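Local coordinates for tetracycline repressor protein class G (Acinetobacter baumannii, PDB 6RX9), which represses the tetracycline resistance gene by binding its operator through an N-terminal helix-turn-helix, and loses affinity for that DNA when tetracycline binds, at residues 76-81 against 132-137; 81-86 against 190-195. All coordinates share one frame; numbering follows the deposited sequence. Where two conformers were deposited one is given.

Contact 1 of 2, residues 76-81 against 132-137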
loop_
_atom_site.group_PDB
_atom_site.type_symbol
_atom_site.label_atom_id
_atom_site.label_comp_id
_atom_site.label_asym_id
_atom_site.label_seq_id
_atom_site.Cartn_x
_atom_site.Cartn_y
_atom_site.Cartn_z
ATOM N N ARG A 76 6.564 -13.060 17.981
ATOM C CA ARG A 76 5.315 -12.246 17.975
ATOM C C ARG A 76 5.649 -10.788 18.314
ATOM O O ARG A 76 5.161 -9.888 17.602
ATOM C CB ARG A 76 4.289 -12.811 18.961
ATOM C CG ARG A 76 3.835 -14.227 18.639
ATOM C CD ARG A 76 2.778 -14.717 19.612
ATOM N NE ARG A 76 2.807 -16.165 19.772
ATOM C CZ ARG A 76 3.354 -16.828 20.792
ATOM N NH1 ARG A 76 3.304 -18.151 20.809
ATOM N NH2 ARG A 76 3.943 -16.189 21.789
ATOM N N VAL A 77 6.457 -10.566 19.352
ATOM C CA VAL A 77 6.877 -9.205 19.801
ATOM C C VAL A 77 7.773 -8.586 18.719
ATOM O O VAL A 77 7.591 -7.388 18.433
ATOM C CB VAL A 77 7.568 -9.248 21.178
ATOM C CG1 VAL A 77 8.192 -7.910 21.542
ATOM C CG2 VAL A 77 6.603 -9.701 22.265
ATOM N N PHE A 78 8.679 -9.374 18.127
ATOM C CA PHE A 78 9.610 -8.926 17.056
ATOM C C PHE A 78 8.816 -8.380 15.862
ATOM O O PHE A 78 9.113 -7.253 15.423
ATOM C CB PHE A 78 10.531 -10.056 16.589
ATOM C CG PHE A 78 11.320 -9.700 15.354
ATOM C CD1 PHE A 78 12.261 -8.684 15.390
ATOM C CD2 PHE A 78 11.099 -10.353 14.151
ATOM C CE1 PHE A 78 12.976 -8.337 14.255
ATOM C CE2 PHE A 78 11.811 -10.002 13.014
ATOM C CZ PHE A 78 12.749 -8.998 13.069
ATOM N N LEU A 79 7.852 -9.153 15.350
ATOM C CA LEU A 79 7.055 -8.780 14.147
ATOM C C LEU A 79 6.201 -7.543 14.450
ATOM O O LEU A 79 6.131 -6.659 13.572
ATOM C CB LEU A 79 6.186 -9.959 13.697
ATOM C CG LEU A 79 6.934 -11.121 13.042
ATOM C CD1 LEU A 79 5.962 -12.188 12.567
ATOM C CD2 LEU A 79 7.805 -10.640 11.889
ATOM N N LYS A 80 5.589 -7.473 15.638
ATOM C CA LYS A 80 4.710 -6.338 16.035
ATOM C C LYS A 80 5.550 -5.062 16.157
ATOM O O LYS A 80 5.170 -4.053 15.539
ATOM C CB LYS A 80 3.958 -6.615 17.341
ATOM C CG LYS A 80 3.123 -5.440 17.837
ATOM C CD LYS A 80 1.895 -5.824 18.632
ATOM C CE LYS A 80 0.949 -4.656 18.827
ATOM N NZ LYS A 80 -0.275 -5.057 19.560
ATOM N N GLU A 81 6.647 -5.103 16.917
ATOM C CA GLU A 81 7.506 -3.912 17.163
ATOM C C GLU A 81 8.122 -3.445 15.837
ATOM O O GLU A 81 8.229 -2.220 15.647
ATOM C CB GLU A 81 8.569 -4.211 18.222
ATOM C CG GLU A 81 7.999 -4.353 19.624
ATOM C CD GLU A 81 7.288 -3.124 20.169
ATOM O OE1 GLU A 81 6.497 -3.277 21.115
ATOM O OE2 GLU A 81 7.526 -2.013 19.649
ATOM N N TRP A 132 7.369 -14.891 3.433
ATOM C CA TRP A 132 5.956 -14.522 3.132
ATOM C C TRP A 132 5.371 -13.689 4.278
ATOM O O TRP A 132 4.634 -12.732 3.986
ATOM C CB TRP A 132 5.096 -15.760 2.857
ATOM C CG TRP A 132 5.387 -16.451 1.561
ATOM C CD1 TRP A 132 6.093 -15.962 0.499
ATOM C CD2 TRP A 132 4.934 -17.758 1.172
ATOM N NE1 TRP A 132 6.129 -16.884 -0.511
ATOM C CE2 TRP A 132 5.423 -17.993 -0.131
ATOM C CE3 TRP A 132 4.173 -18.753 1.797
ATOM C CZ2 TRP A 132 5.176 -19.183 -0.813
ATOM C CZ3 TRP A 132 3.925 -19.927 1.120
ATOM C CH2 TRP A 132 4.422 -20.137 -0.167
ATOM N N ALA A 133 5.679 -14.055 5.528
ATOM C CA ALA A 133 5.194 -13.386 6.759
ATOM C C ALA A 133 5.795 -11.980 6.863
ATOM O O ALA A 133 5.028 -11.024 7.074
ATOM C CB ALA A 133 5.530 -14.221 7.972
ATOM N N LEU A 134 7.117 -11.857 6.715
ATOM C CA LEU A 134 7.829 -10.551 6.768
ATOM C C LEU A 134 7.257 -9.616 5.694
ATOM O O LEU A 134 6.983 -8.444 6.017
ATOM C CB LEU A 134 9.332 -10.781 6.578
ATOM C CG LEU A 134 10.043 -11.441 7.760
ATOM C CD1 LEU A 134 11.424 -11.931 7.360
ATOM C CD2 LEU A 134 10.141 -10.489 8.941
ATOM N N ARG A 135 7.056 -10.125 4.476
ATOM C CA ARG A 135 6.553 -9.337 3.318
ATOM C C ARG A 135 5.092 -8.941 3.568
ATOM O O ARG A 135 4.754 -7.770 3.309
ATOM C CB ARG A 135 6.759 -10.117 2.015
ATOM C CG ARG A 135 8.207 -10.111 1.544
ATOM C CD ARG A 135 8.457 -10.878 0.260
ATOM N NE ARG A 135 9.882 -10.930 -0.058
ATOM C CZ ARG A 135 10.421 -11.627 -1.057
ATOM N NH1 ARG A 135 9.659 -12.348 -1.865
ATOM N NH2 ARG A 135 11.731 -11.602 -1.246
ATOM N N ALA A 136 4.271 -9.866 4.074
ATOM C CA ALA A 136 2.832 -9.652 4.362
ATOM C C ALA A 136 2.658 -8.505 5.367
ATOM O O ALA A 136 1.774 -7.656 5.147
ATOM C CB ALA A 136 2.200 -10.923 4.863
ATOM N N VAL A 137 3.473 -8.478 6.426
ATOM C CA VAL A 137 3.457 -7.396 7.456
ATOM C C VAL A 137 3.730 -6.052 6.761
ATOM O O VAL A 137 2.965 -5.093 6.992
ATOM C CB VAL A 137 4.451 -7.679 8.601
ATOM C CG1 VAL A 137 4.647 -6.467 9.500
ATOM C CG2 VAL A 137 4.019 -8.884 9.425
#
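L79 reaches from the helix holding 76-81 into the side of 132-137, where its CD2 methyl meets CD2 of L134 at 3.8 Å. The two leucines cross at about a right angle, and one methyl from each makes the touch. In both, CG lies anti to the carbonyl carbon (chi1 -72° in each), but they set out differently: the CB of L79 points toward the partner helix, whereas L134 starts to one flank and its outer end swings across. That same CD2 of L134 also lies 4.4 Å from CE2 of F78, obliquely to the ring, so one methyl serves two neighbours on 76-81. One turn further on, CG1 of V137 comes within 4.3 Å of the backbone O of L79. No hydrogen bond spans this buried junction, and the side chains that meet are apolar. In the all-helical C-terminal domain of the TetR family, helix 75-91, which carries the probable tetracycline-binding residue N82 close to F78, here packs on helix 127-155 at 34°, the segment axes 11.1 Å apart. Helix 110-122 covers one flank, with Q116 touching both F78 and L134, while F199 of helix 185-202 packs against A133 and V137, and the second subunit lies against A133 and A136.

Contact 2 of 2, residues 81-86 against 190-195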
loop_
_atom_site.group_PDB
_atom_site.type_symbol
_atom_site.label_atom_id
_atom_site.label_comp_id
_atom_site.label_asym_id
_atom_site.label_seq_id
_atom_site.Cartn_x
_atom_site.Cartn_y
_atom_site.Cartn_z
ATOM N N GLU A 81 6.647 -5.103 16.917
ATOM C CA GLU A 81 7.506 -3.912 17.163
ATOM C C GLU A 81 8.122 -3.445 15.837
ATOM O O GLU A 81 8.229 -2.220 15.647
ATOM C CB GLU A 81 8.569 -4.211 18.222
ATOM C CG GLU A 81 7.999 -4.353 19.624
ATOM C CD GLU A 81 7.288 -3.124 20.169
ATOM O OE1 GLU A 81 6.497 -3.277 21.115
ATOM O OE2 GLU A 81 7.526 -2.013 19.649
ATOM N N ASN A 82 8.492 -4.376 14.954
ATOM C CA ASN A 82 9.025 -4.067 13.599
ATOM C C ASN A 82 7.941 -3.336 12.790
ATOM O O ASN A 82 8.251 -2.294 12.184
ATOM C CB ASN A 82 9.509 -5.325 12.875
ATOM C CG ASN A 82 10.147 -5.024 11.535
ATOM O OD1 ASN A 82 9.485 -5.086 10.502
ATOM N ND2 ASN A 82 11.426 -4.683 11.540
ATOM N N ALA A 83 6.707 -3.849 12.802
ATOM C CA ALA A 83 5.560 -3.262 12.065
ATOM C C ALA A 83 5.291 -1.840 12.574
ATOM O O ALA A 83 5.126 -0.933 11.731
ATOM C CB ALA A 83 4.343 -4.144 12.194
ATOM N N LEU A 84 5.272 -1.647 13.897
ATOM C CA LEU A 84 4.942 -0.345 14.544
ATOM C C LEU A 84 6.005 0.706 14.190
ATOM O O LEU A 84 5.636 1.874 13.958
ATOM C CB LEU A 84 4.822 -0.539 16.059
ATOM C CG LEU A 84 3.566 -1.276 16.525
ATOM C CD1 LEU A 84 3.733 -1.789 17.945
ATOM C CD2 LEU A 84 2.339 -0.381 16.421
ATOM N N SER A 85 7.279 0.297 14.151
ATOM C CA SER A 85 8.443 1.156 13.802
ATOM C C SER A 85 8.353 1.588 12.332
ATOM O O SER A 85 8.645 2.767 12.045
ATOM C CB SER A 85 9.746 0.453 14.092
ATOM O OG SER A 85 9.986 -0.590 13.159
ATOM N N PHE A 86 7.975 0.665 11.442
ATOM C CA PHE A 86 7.785 0.928 9.989
ATOM C C PHE A 86 6.643 1.939 9.809
ATOM O O PHE A 86 6.807 2.905 9.044
ATOM C CB PHE A 86 7.553 -0.383 9.231
ATOM C CG PHE A 86 7.480 -0.276 7.726
ATOM C CD1 PHE A 86 8.206 0.684 7.032
ATOM C CD2 PHE A 86 6.716 -1.170 6.994
ATOM C CE1 PHE A 86 8.141 0.760 5.648
ATOM C CE2 PHE A 86 6.650 -1.092 5.611
ATOM C CZ PHE A 86 7.360 -0.123 4.940
ATOM N N PHE A 190 -5.548 -3.681 15.351
ATOM C CA PHE A 190 -6.473 -4.827 15.147
ATOM C C PHE A 190 -6.009 -5.666 13.949
ATOM O O PHE A 190 -5.926 -6.896 14.089
ATOM C CB PHE A 190 -7.928 -4.387 14.979
ATOM C CG PHE A 190 -8.835 -5.538 14.635
ATOM C CD1 PHE A 190 -9.252 -6.426 15.616
ATOM C CD2 PHE A 190 -9.222 -5.771 13.325
ATOM C CE1 PHE A 190 -10.066 -7.501 15.294
ATOM C CE2 PHE A 190 -10.036 -6.846 13.006
ATOM C CZ PHE A 190 -10.458 -7.708 13.992
ATOM N N GLY A 191 -5.718 -5.031 12.808
ATOM C CA GLY A 191 -5.208 -5.724 11.608
ATOM C C GLY A 191 -3.867 -6.398 11.867
ATOM O O GLY A 191 -3.673 -7.539 11.395
ATOM N N LEU A 192 -2.963 -5.716 12.576
ATOM C CA LEU A 192 -1.595 -6.219 12.883
ATOM C C LEU A 192 -1.697 -7.458 13.781
ATOM O O LEU A 192 -1.068 -8.479 13.448
ATOM C CB LEU A 192 -0.786 -5.108 13.559
ATOM C CG LEU A 192 0.649 -5.469 13.947
ATOM C CD1 LEU A 192 1.397 -6.095 12.780
ATOM C CD2 LEU A 192 1.384 -4.243 14.457
ATOM N N ASP A 193 -2.474 -7.367 14.863
ATOM C CA ASP A 193 -2.690 -8.465 15.847
ATOM C C ASP A 193 -3.325 -9.670 15.141
ATOM O O ASP A 193 -2.930 -10.809 15.451
ATOM C CB ASP A 193 -3.532 -7.985 17.031
ATOM C CG ASP A 193 -2.817 -7.006 17.946
ATOM O OD1 ASP A 193 -1.574 -6.905 17.852
ATOM O OD2 ASP A 193 -3.507 -6.351 18.752
ATOM N N SER A 194 -4.268 -9.430 14.222
ATOM C CA SER A 194 -4.942 -10.480 13.415
ATOM C C SER A 194 -3.920 -11.182 12.514
ATOM O O SER A 194 -3.909 -12.423 12.480
ATOM C CB SER A 194 -6.084 -9.908 12.615
ATOM O OG SER A 194 -7.084 -9.389 13.482
ATOM N N LEU A 195 -3.079 -10.418 11.816
ATOM C CA LEU A 195 -2.037 -10.969 10.913
ATOM C C LEU A 195 -1.106 -11.891 11.717
ATOM O O LEU A 195 -0.882 -13.038 11.284
ATOM C CB LEU A 195 -1.275 -9.803 10.275
ATOM C CG LEU A 195 -0.442 -10.133 9.037
ATOM C CD1 LEU A 195 -1.257 -10.887 7.996
ATOM C CD2 LEU A 195 0.142 -8.861 8.433
#
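L192 points from helix 185-202 at segment 81-86, and its branched end straddles the CB of A83. Its CB is directed toward 81-86, CG, anti to the backbone N (chi1 180°), carries the chain on, and the fork at CG sends both methyls to A83: CD1 lies 3.6 Å and CD2 3.7 Å from A83 CB. CD2 has a further neighbour, CG of L84, at 4.2 Å; L84 leaves its helix to one flank and its CG comes alongside. The small A83 lets the leucine come close, with the CA atoms of A83 and L192 7.8 Å apart, and the junction is entirely apolar. Behind it, S194 OG donates to O of F190 at 2.8 Å and also sits over the centre of one face of the F190 ring. N82, which probably binds tetracycline, faces elsewhere, its OD1 bonded to R63 NH1 and its ND2 to R66 O. Within the helical C-terminal domain, the contact thus rests the helix of N82 on one that lines the subunit interface. Helix 127-155 adjoins it, V137 touching both A83 and L195, while F188 and N189 extend the cover over L84; beyond helix 185-202, the second subunit packs on F190, S194 and L195.

In the fold
Past the N-terminal DNA-binding part, the chain enters helix 75-91, which supplies the first segment of both contacts; these segments overlap at E81, which touches neither partner segment. Contact 1 closes a loop of 50 intervening residues, mostly helical, when helix 127-155 returns to 76-81. Contact 2 closes a longer one of 103 residues, as helix 185-202 comes back to 81-86. Because the segments alternate along the sequence, the two loops cross rather than nest. Their centres are 7 Å apart, and K80 of contact 1 forms a salt bridge with D193 of contact 2. Three helices of the C-terminal domain are thus joined pairwise, and both contacts reach the second subunit.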